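PDB 2W1K: putative sortase from Streptococcus pneumoniae, which probably catalyses the transpeptidation reactions that covalently join pilin subunits during assembly of the pneumococcal pilus fibre. Local coordinates for residues 10-15 and 61-66; 41-46 and 182-187; 105-110 and 149-154. One frame throughout, in Å; residues are numbered along the deposited sequence.

All three contacts reach the beta sheet of the sortase fold, but with different chemistry. Interaction 1 is a largely buried, apolar contact in which helix 5-15 packs on the start of strand 65-69. Its centre is about 25 Å from that of interaction 3 and 26 Å from that of interaction 2, on the opposite side of the chain's centre. Interactions 2 and 3 are partly buried salt bridges with centres about 10 Å apart. They use the neighbouring strands 183-196 and 141-153, joined where Leu-186 N lies 2.7 Å from Glu-151 O, a probable hydrogen bond. Interaction 2 holds a loop to the sheet by a two-nitrogen grip, whereas interaction 3 links two strands by a single bond.

Interaction 1 (10-15 and 61-66); sequences ATFVKS and DAVYGY
The ring of Phe-12 is set against main-chain oxygens: its CE1 lies 3.5 Å from Val-63 O, and its CZ is equally close to Tyr-64 O. This is the point where helix 5-15 packs on a classic beta bulge at the start of strand 65-69, with Tyr-64 and Gly-65 both facing Val-78 of the adjacent strand. Phe-12 CZ also lies 3.8 Å from the CA of Gly-65. The approach is made possible by the first torsion of Phe-12, which puts CG opposite the backbone N (chi1 176°) and carries the ring out from the helix to the strand. The contact is otherwise apolar. Val-63 CG1 lies 4.0 Å from Phe-12 CD1, the two side chains crossing at a slant. Tyr-66 runs past Phe-12 in the opposite sense; the ring centroids are 5.5 Å apart and the planes make 46°, an oblique pairing that is neither a stack nor a T-shaped contact. His-9, one turn earlier in the helix, meets Tyr-66 edge-to-face, so the helix engages this tyrosine twice. The tightest approach across the segments is at the root of the phenylalanine, with Phe-12 CB 3.4 Å from Tyr-66 CE1.

Interaction 2 (41-46 and 182-187); sequences IVDPFL and NKRLLV
Asp-43 OD2 is gripped by three N-H groups, two of them from Arg-184. Arg-184 NH2 gives OD2 of Asp-43 the shortest bond, 2.8 Å with an angle of 159° at the hydrogen. Arg-184 NE adds a weak second bond to Asp-43 OD2, and the backbone N of Phe-45 a weak third at 3.1 Å. The other oxygen, Asp-43 OD1, takes a straighter bond from Arg-184 NE (3.0 Å, 167°). The arginine therefore holds the carboxylate side-on, with NE and NH2 each serving a different oxygen. The two flat groups are not coplanar: their planes are 30° apart. Both oxygens stay close to the guanidinium plane, but NH2 meets OD2 from above the carboxylate plane, whereas NE reaches OD1 on its syn side.

The arginine chain bends at its second torsion, which brings NE and NH2 round to the loop. Arg-184 NH1 is held on the strand side, by Lys-183 O at 2.8 Å and by Phe-181 O. With all three nitrogens bonded, rotation of the group is fixed. Phe-45 CB sits 3.7 Å above one guanidinium face of Arg-184, near its rim, and the phenyl plane stands almost perpendicular to it, with NE near the ring's edge. Leu-46 CD1 comes to the guanidinium edge, 3.7 Å from Arg-184 NH2. A type I turn from Asp-43 to Leu-46 shapes the loop, so acid and phenyl reach the same arginine.

Phe-45 and Arg-184 also both touch Cys-175, which ends a TLITC sequence matching the sortase TLXTC signature. An Asp-Pro-Phe loop placed over this cysteine and arginine is consistent with the lid that covers the active site in class C, pilus-building sortases.

Interaction 3 (105-110 and 149-154); sequences GIRSVI and DTEIIL
Arg-107 and Glu-151 are the two residues that touch here, and along 105-110 the route to that contact starts at the loop residue Gly-105. Its positive phi is a conformation favoured by glycine, and the chain then enters strand 106-111 at Ile-106.

Arg-107 follows with its side chain aimed at strand 141-153. The two CA atoms, of Arg-107 and Glu-151, are 14.2 Å apart, and long side chains bridge the distance: the arginine is extended from CG to NE, with CG trans to the backbone N (chi1 170°). Glu-151, extended beyond CG, comes from the opposite direction. Arg-107 NH2 then meets Glu-151 OE2 at 2.8 Å, a salt bridge whose hydrogen bond is noticeably bent (132°). OE2 is approached on its syn side but 30° out of the carboxylate plane, and it is itself tilted from the guanidinium plane. NH2 is the one arginine nitrogen bonded to this carboxylate, and OE2 the one oxygen it bonds, so the contact is a single bond and not a paired grip.

The other nitrogens are taken up by other partners, consistent with a one-nitrogen contact: Arg-107 NE binds Thr-171 OG1, NH1 binds Glu-162 O, and NH2 also binds Asn-188 OD1, while Asn-188 ND2 bonds both Glu-151 OE2 and Asp-149 OD1. The buried guanidinium thus has partners for every nitrogen. Asp-149 OD1, 6.2 Å from Arg-107 NH2, may add to the negative field around it.

Beyond Arg-107, the strand runs on through Val-109 and Ile-110, both buried. Strands 106-111 and 141-153 are not neighbours: 168-176 and 183-196 lie between them in sheet order. A bridge spanning them, with Thr-171 and Asn-188 supplied by the intervening strands, is consistent with the sortase beta-barrel.

Interaction 1 (10-15 and 61-66)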
loop_
_atom_site.group_PDB
_atom_site.type_symbol
_atom_site.label_atom_id
_atom_site.label_comp_id
_atom_site.label_asym_id
_atom_site.label_seq_id
_atom_site.Cartn_x
_atom_site.Cartn_y
_atom_site.Cartn_z
ATOM N N ALA A 10 6.348 1.904 15.636
ATOM C CA ALA A 10 5.834 2.189 16.971
ATOM C C ALA A 10 5.531 3.699 17.043
ATOM O O ALA A 10 4.522 4.096 17.649
ATOM C CB ALA A 10 6.790 1.723 18.145
ATOM N N THR A 11 6.352 4.539 16.420
ATOM C CA THR A 11 6.016 5.962 16.510
ATOM C C THR A 11 4.705 6.320 15.732
ATOM O O THR A 11 3.778 6.988 16.287
ATOM C CB THR A 11 7.234 6.953 16.216
ATOM O OG1 THR A 11 7.089 7.595 14.933
ATOM C CG2 THR A 11 8.633 6.261 16.360
ATOM N N PHE A 12 4.628 5.855 14.472
ATOM C CA PHE A 12 3.366 5.855 13.715
ATOM C C PHE A 12 2.206 5.529 14.626
ATOM O O PHE A 12 1.327 6.386 14.848
ATOM C CB PHE A 12 3.376 4.863 12.540
ATOM C CG PHE A 12 2.055 4.803 11.821
ATOM C CD1 PHE A 12 1.552 5.929 11.166
ATOM C CD2 PHE A 12 1.269 3.629 11.842
ATOM C CE1 PHE A 12 0.308 5.869 10.507
ATOM C CE2 PHE A 12 0.034 3.578 11.182
ATOM C CZ PHE A 12 -0.436 4.708 10.524
ATOM N N VAL A 13 2.214 4.320 15.199
ATOM C CA VAL A 13 1.106 3.885 16.020
ATOM C C VAL A 13 0.820 4.809 17.194
ATOM O O VAL A 13 -0.347 5.152 17.417
ATOM C CB VAL A 13 1.194 2.424 16.535
ATOM C CG1 VAL A 13 -0.002 2.118 17.517
ATOM C CG2 VAL A 13 1.140 1.483 15.388
ATOM N N LYS A 14 1.834 5.160 17.982
ATOM C CA LYS A 14 1.534 5.694 19.299
ATOM C C LYS A 14 1.018 7.089 19.121
ATOM O O LYS A 14 0.233 7.560 19.934
ATOM C CB LYS A 14 2.728 5.677 20.292
ATOM C CG LYS A 14 3.444 7.044 20.564
ATOM C CD LYS A 14 2.506 8.166 21.134
ATOM C CE LYS A 14 2.661 8.501 22.682
ATOM N NZ LYS A 14 1.479 9.323 23.238
ATOM N N SER A 15 1.454 7.750 18.066
ATOM C CA SER A 15 1.058 9.109 17.896
ATOM C C SER A 15 -0.420 9.222 17.448
ATOM O O SER A 15 -1.089 10.238 17.710
ATOM C CB SER A 15 1.980 9.776 16.900
ATOM O OG SER A 15 1.588 9.321 15.632
ATOM N N ASP A 61 4.273 14.516 3.281
ATOM C CA ASP A 61 5.167 13.375 3.518
ATOM C C ASP A 61 4.909 12.553 4.821
ATOM O O ASP A 61 5.787 11.791 5.193
ATOM C CB ASP A 61 6.601 13.804 3.519
ATOM C CG ASP A 61 7.006 14.458 2.199
ATOM O OD1 ASP A 61 6.470 14.087 1.092
ATOM O OD2 ASP A 61 7.837 15.382 2.261
ATOM N N ALA A 62 3.721 12.645 5.472
ATOM C CA ALA A 62 3.519 11.851 6.648
ATOM C C ALA A 62 3.342 10.373 6.235
ATOM O O ALA A 62 2.845 10.058 5.151
ATOM C CB ALA A 62 2.276 12.349 7.433
ATOM N N VAL A 63 3.764 9.479 7.104
ATOM C CA VAL A 63 3.465 8.097 6.912
ATOM C C VAL A 63 1.919 7.870 7.033
ATOM O O VAL A 63 1.270 8.220 8.061
ATOM C CB VAL A 63 4.188 7.284 7.952
ATOM C CG1 VAL A 63 3.773 5.854 7.836
ATOM C CG2 VAL A 63 5.745 7.491 7.752
ATOM N N TYR A 64 1.328 7.325 5.964
ATOM C CA TYR A 64 -0.071 7.118 6.006
ATOM C C TYR A 64 -0.485 5.749 6.698
ATOM O O TYR A 64 -1.579 5.653 7.315
ATOM C CB TYR A 64 -0.565 7.138 4.557
ATOM C CG TYR A 64 -2.082 6.816 4.437
ATOM C CD1 TYR A 64 -3.042 7.695 4.927
ATOM C CD2 TYR A 64 -2.525 5.630 3.805
ATOM C CE1 TYR A 64 -4.411 7.407 4.826
ATOM C CE2 TYR A 64 -3.900 5.329 3.723
ATOM C CZ TYR A 64 -4.809 6.245 4.195
ATOM O OH TYR A 64 -6.139 5.998 4.049
ATOM N N GLY A 65 0.331 4.701 6.501
ATOM C CA GLY A 65 0.063 3.346 7.041
ATOM C C GLY A 65 1.353 2.558 7.127
ATOM O O GLY A 65 2.409 3.039 6.681
ATOM N N TYR A 66 1.290 1.372 7.747
ATOM C CA TYR A 66 2.401 0.430 7.676
ATOM C C TYR A 66 1.986 -0.858 7.035
ATOM O O TYR A 66 0.883 -1.370 7.306
ATOM C CB TYR A 66 3.017 0.107 9.061
ATOM C CG TYR A 66 4.168 0.991 9.314
ATOM C CD1 TYR A 66 3.922 2.274 9.744
ATOM C CD2 TYR A 66 5.484 0.568 9.183
ATOM C CE1 TYR A 66 4.908 3.140 10.011
ATOM C CE2 TYR A 66 6.555 1.490 9.438
ATOM C CZ TYR A 66 6.193 2.743 9.842
ATOM O OH TYR A 66 7.039 3.748 10.139
#

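Interaction 2 (41-46 and 182-187)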
loop_
_atom_site.group_PDB
_atom_site.type_symbol
_atom_site.label_atom_id
_atom_site.label_comp_id
_atom_site.label_asym_id
_atom_site.label_seq_id
_atom_site.Cartn_x
_atom_site.Cartn_y
_atom_site.Cartn_z
ATOM N N ILE A 41 -4.258 7.026 -14.287
ATOM C CA ILE A 41 -3.366 6.629 -13.248
ATOM C C ILE A 41 -1.987 6.862 -13.885
ATOM O O ILE A 41 -1.853 6.599 -15.021
ATOM C CB ILE A 41 -3.650 5.159 -12.926
ATOM C CG1 ILE A 41 -4.975 5.108 -12.165
ATOM C CG2 ILE A 41 -2.444 4.531 -12.214
ATOM C CD1 ILE A 41 -5.722 3.879 -12.290
ATOM N N VAL A 42 -0.985 7.365 -13.192
ATOM C CA VAL A 42 0.327 7.567 -13.837
ATOM C C VAL A 42 1.207 6.363 -13.491
ATOM O O VAL A 42 1.094 5.824 -12.384
ATOM C CB VAL A 42 0.955 8.940 -13.397
ATOM C CG1 VAL A 42 2.416 9.010 -13.621
ATOM C CG2 VAL A 42 0.228 10.085 -14.104
ATOM N N ASP A 43 2.079 5.920 -14.411
ATOM C CA ASP A 43 3.077 4.945 -14.008
ATOM C C ASP A 43 3.965 5.430 -12.882
ATOM O O ASP A 43 4.591 6.446 -13.022
ATOM C CB ASP A 43 3.983 4.491 -15.131
ATOM C CG ASP A 43 4.859 3.315 -14.684
ATOM O OD1 ASP A 43 4.265 2.279 -14.289
ATOM O OD2 ASP A 43 6.089 3.413 -14.710
ATOM N N PRO A 44 4.004 4.690 -11.753
ATOM C CA PRO A 44 4.807 5.053 -10.581
ATOM C C PRO A 44 6.320 4.981 -10.806
ATOM O O PRO A 44 7.074 5.587 -10.075
ATOM C CB PRO A 44 4.377 4.034 -9.533
ATOM C CG PRO A 44 3.884 2.894 -10.332
ATOM C CD PRO A 44 3.208 3.466 -11.506
ATOM N N PHE A 45 6.762 4.314 -11.842
ATOM C CA PHE A 45 8.196 4.148 -12.074
ATOM C C PHE A 45 8.571 4.919 -13.311
ATOM O O PHE A 45 9.613 4.653 -13.940
ATOM C CB PHE A 45 8.615 2.643 -12.135
ATOM C CG PHE A 45 8.211 1.890 -10.895
ATOM C CD1 PHE A 45 8.933 2.071 -9.722
ATOM C CD2 PHE A 45 7.037 1.141 -10.842
ATOM C CE1 PHE A 45 8.548 1.412 -8.517
ATOM C CE2 PHE A 45 6.626 0.481 -9.645
ATOM C CZ PHE A 45 7.387 0.639 -8.492
ATOM N N LEU A 46 7.726 5.871 -13.687
ATOM C CA LEU A 46 8.348 6.916 -14.387
ATOM C C LEU A 46 9.651 7.429 -13.903
ATOM O O LEU A 46 10.661 7.260 -14.639
ATOM C CB LEU A 46 7.781 7.399 -15.688
ATOM C CG LEU A 46 8.798 6.574 -16.590
ATOM C CD1 LEU A 46 8.795 5.050 -16.330
ATOM C CD2 LEU A 46 8.829 6.874 -18.129
ATOM N N ASN A 182 11.412 -3.262 -17.866
ATOM C CA ASN A 182 10.622 -2.646 -18.825
ATOM C C ASN A 182 9.160 -3.086 -18.697
ATOM O O ASN A 182 8.281 -2.679 -19.478
ATOM C CB ASN A 182 11.205 -2.934 -20.203
ATOM C CG ASN A 182 11.121 -4.371 -20.603
ATOM O OD1 ASN A 182 11.450 -5.321 -19.840
ATOM N ND2 ASN A 182 10.742 -4.564 -21.872
ATOM N N LYS A 183 8.899 -3.901 -17.686
ATOM C CA LYS A 183 7.514 -4.331 -17.387
ATOM C C LYS A 183 7.114 -4.032 -15.940
ATOM O O LYS A 183 7.880 -3.443 -15.168
ATOM C CB LYS A 183 7.330 -5.817 -17.785
ATOM C CG LYS A 183 7.546 -5.944 -19.300
ATOM C CD LYS A 183 7.274 -7.308 -19.817
ATOM C CE LYS A 183 7.326 -7.321 -21.334
ATOM N NZ LYS A 183 7.332 -8.758 -21.797
ATOM N N ARG A 184 5.872 -4.351 -15.582
ATOM C CA ARG A 184 5.479 -4.108 -14.184
ATOM C C ARG A 184 4.896 -5.409 -13.720
ATOM O O ARG A 184 4.002 -5.952 -14.377
ATOM C CB ARG A 184 4.467 -2.997 -14.060
ATOM C CG ARG A 184 4.854 -1.742 -14.767
ATOM C CD ARG A 184 5.957 -1.069 -13.940
ATOM N NE ARG A 184 6.383 0.160 -14.572
ATOM C CZ ARG A 184 7.524 0.302 -15.289
ATOM N NH1 ARG A 184 8.387 -0.722 -15.509
ATOM N NH2 ARG A 184 7.804 1.479 -15.779
ATOM N N LEU A 185 5.430 -5.913 -12.621
ATOM C CA LEU A 185 4.803 -7.017 -11.889
ATOM C C LEU A 185 3.648 -6.568 -10.921
ATOM O O LEU A 185 3.810 -5.732 -10.012
ATOM C CB LEU A 185 5.865 -7.850 -11.158
ATOM C CG LEU A 185 5.364 -8.986 -10.225
ATOM C CD1 LEU A 185 4.500 -9.992 -10.967
ATOM C CD2 LEU A 185 6.522 -9.695 -9.563
ATOM N N LEU A 186 2.490 -7.157 -11.099
ATOM C CA LEU A 186 1.382 -6.897 -10.166
ATOM C C LEU A 186 1.091 -8.130 -9.350
ATOM O O LEU A 186 0.807 -9.148 -9.904
ATOM C CB LEU A 186 0.104 -6.588 -10.935
ATOM C CG LEU A 186 -0.244 -5.194 -11.464
ATOM C CD1 LEU A 186 0.910 -4.311 -11.902
ATOM C CD2 LEU A 186 -1.423 -5.172 -12.479
ATOM N N VAL A 187 1.028 -7.991 -8.032
ATOM C CA VAL A 187 0.610 -9.045 -7.162
ATOM C C VAL A 187 -0.682 -8.565 -6.426
ATOM O O VAL A 187 -0.667 -7.566 -5.702
ATOM C CB VAL A 187 1.768 -9.363 -6.122
ATOM C CG1 VAL A 187 1.389 -10.568 -5.320
ATOM C CG2 VAL A 187 3.172 -9.619 -6.840
#

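Interaction 3 (105-110 and 149-154)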
loop_
_atom_site.group_PDB
_atom_site.type_symbol
_atom_site.label_atom_id
_atom_site.label_comp_id
_atom_site.label_asym_id
_atom_site.label_seq_id
_atom_site.Cartn_x
_atom_site.Cartn_y
_atom_site.Cartn_z
ATOM N N GLY A 105 -15.336 -3.120 -4.756
ATOM C CA GLY A 105 -14.909 -2.536 -5.966
ATOM C C GLY A 105 -13.721 -1.649 -5.656
ATOM O O GLY A 105 -13.433 -0.778 -6.441
ATOM N N ILE A 106 -13.005 -1.889 -4.557
ATOM C CA ILE A 106 -11.818 -1.072 -4.230
ATOM C C ILE A 106 -10.580 -1.831 -4.673
ATOM O O ILE A 106 -10.396 -3.005 -4.297
ATOM C CB ILE A 106 -11.695 -0.881 -2.692
ATOM C CG1 ILE A 106 -12.893 -0.104 -2.136
ATOM C CG2 ILE A 106 -10.366 -0.157 -2.365
ATOM C CD1 ILE A 106 -12.899 1.399 -2.526
ATOM N N ARG A 107 -9.740 -1.215 -5.474
ATOM C CA ARG A 107 -8.443 -1.851 -5.776
ATOM C C ARG A 107 -7.351 -0.814 -5.495
ATOM O O ARG A 107 -7.116 0.084 -6.306
ATOM C CB ARG A 107 -8.379 -2.431 -7.188
ATOM C CG ARG A 107 -6.912 -2.918 -7.675
ATOM C CD ARG A 107 -7.032 -3.526 -9.112
ATOM N NE ARG A 107 -5.931 -4.448 -9.411
ATOM C CZ ARG A 107 -5.710 -4.985 -10.613
ATOM N NH1 ARG A 107 -6.537 -4.680 -11.625
ATOM N NH2 ARG A 107 -4.662 -5.824 -10.786
ATOM N N SER A 108 -6.736 -0.897 -4.317
ATOM C CA SER A 108 -5.834 0.168 -3.863
ATOM C C SER A 108 -4.430 -0.308 -4.304
ATOM O O SER A 108 -4.112 -1.509 -4.121
ATOM C CB SER A 108 -5.860 0.285 -2.325
ATOM O OG SER A 108 -4.851 1.219 -1.881
ATOM N N VAL A 109 -3.617 0.578 -4.913
ATOM C CA VAL A 109 -2.307 0.122 -5.553
ATOM C C VAL A 109 -1.180 0.796 -4.797
ATOM O O VAL A 109 -1.210 2.013 -4.632
ATOM C CB VAL A 109 -2.199 0.422 -7.086
ATOM C CG1 VAL A 109 -0.918 -0.202 -7.628
ATOM C CG2 VAL A 109 -3.368 -0.308 -7.873
ATOM N N ILE A 110 -0.247 0.005 -4.294
ATOM C CA ILE A 110 0.918 0.498 -3.500
ATOM C C ILE A 110 2.166 0.101 -4.371
ATOM O O ILE A 110 2.323 -1.084 -4.771
ATOM C CB ILE A 110 1.056 -0.214 -2.134
ATOM C CG1 ILE A 110 -0.178 -0.076 -1.122
ATOM C CG2 ILE A 110 2.351 0.187 -1.359
ATOM C CD1 ILE A 110 -0.715 1.205 -1.000
ATOM N N ASP A 149 -3.367 -13.668 -6.833
ATOM C CA ASP A 149 -2.838 -13.982 -8.170
ATOM C C ASP A 149 -1.863 -12.855 -8.575
ATOM O O ASP A 149 -1.649 -11.906 -7.781
ATOM C CB ASP A 149 -3.980 -14.199 -9.222
ATOM C CG ASP A 149 -4.767 -12.914 -9.511
ATOM O OD1 ASP A 149 -4.296 -11.799 -9.214
ATOM O OD2 ASP A 149 -5.909 -12.994 -10.008
ATOM N N THR A 150 -1.260 -12.966 -9.767
ATOM C CA THR A 150 -0.324 -11.973 -10.268
ATOM C C THR A 150 -0.553 -11.660 -11.738
ATOM O O THR A 150 -1.210 -12.368 -12.469
ATOM C CB THR A 150 1.132 -12.397 -10.007
ATOM O OG1 THR A 150 1.471 -13.458 -10.901
ATOM C CG2 THR A 150 1.264 -12.982 -8.610
ATOM N N GLU A 151 -0.035 -10.529 -12.171
ATOM C CA GLU A 151 -0.004 -10.194 -13.587
ATOM C C GLU A 151 1.270 -9.514 -13.955
ATOM O O GLU A 151 1.930 -8.892 -13.106
ATOM C CB GLU A 151 -1.121 -9.216 -13.911
ATOM C CG GLU A 151 -2.349 -9.569 -13.225
ATOM C CD GLU A 151 -3.408 -8.460 -13.307
ATOM O OE1 GLU A 151 -3.649 -7.964 -14.433
ATOM O OE2 GLU A 151 -4.013 -8.111 -12.255
ATOM N N ILE A 152 1.623 -9.608 -15.234
ATOM C CA ILE A 152 2.700 -8.794 -15.786
ATOM C C ILE A 152 2.045 -7.797 -16.723
ATOM O O ILE A 152 1.194 -8.159 -17.521
ATOM C CB ILE A 152 3.792 -9.602 -16.513
ATOM C CG1 ILE A 152 4.496 -10.503 -15.526
ATOM C CG2 ILE A 152 4.796 -8.659 -17.210
ATOM C CD1 ILE A 152 5.321 -9.763 -14.581
ATOM N N ILE A 153 2.364 -6.506 -16.575
ATOM C CA ILE A 153 1.747 -5.565 -17.537
ATOM C C ILE A 153 2.785 -4.660 -18.142
ATOM O O ILE A 153 3.895 -4.613 -17.613
ATOM C CB ILE A 153 0.598 -4.754 -16.876
ATOM C CG1 ILE A 153 1.187 -3.673 -15.893
ATOM C CG2 ILE A 153 -0.452 -5.760 -16.303
ATOM C CD1 ILE A 153 0.155 -2.670 -15.428
ATOM N N LEU A 154 2.426 -3.912 -19.191
ATOM C CA LEU A 154 3.298 -2.849 -19.741
ATOM C C LEU A 154 3.034 -1.555 -18.965
ATOM O O LEU A 154 1.876 -1.319 -18.576
ATOM C CB LEU A 154 2.944 -2.595 -21.244
ATOM C CG LEU A 154 3.186 -3.750 -22.243
ATOM C CD1 LEU A 154 3.199 -3.223 -23.731
ATOM C CD2 LEU A 154 4.489 -4.427 -21.874
#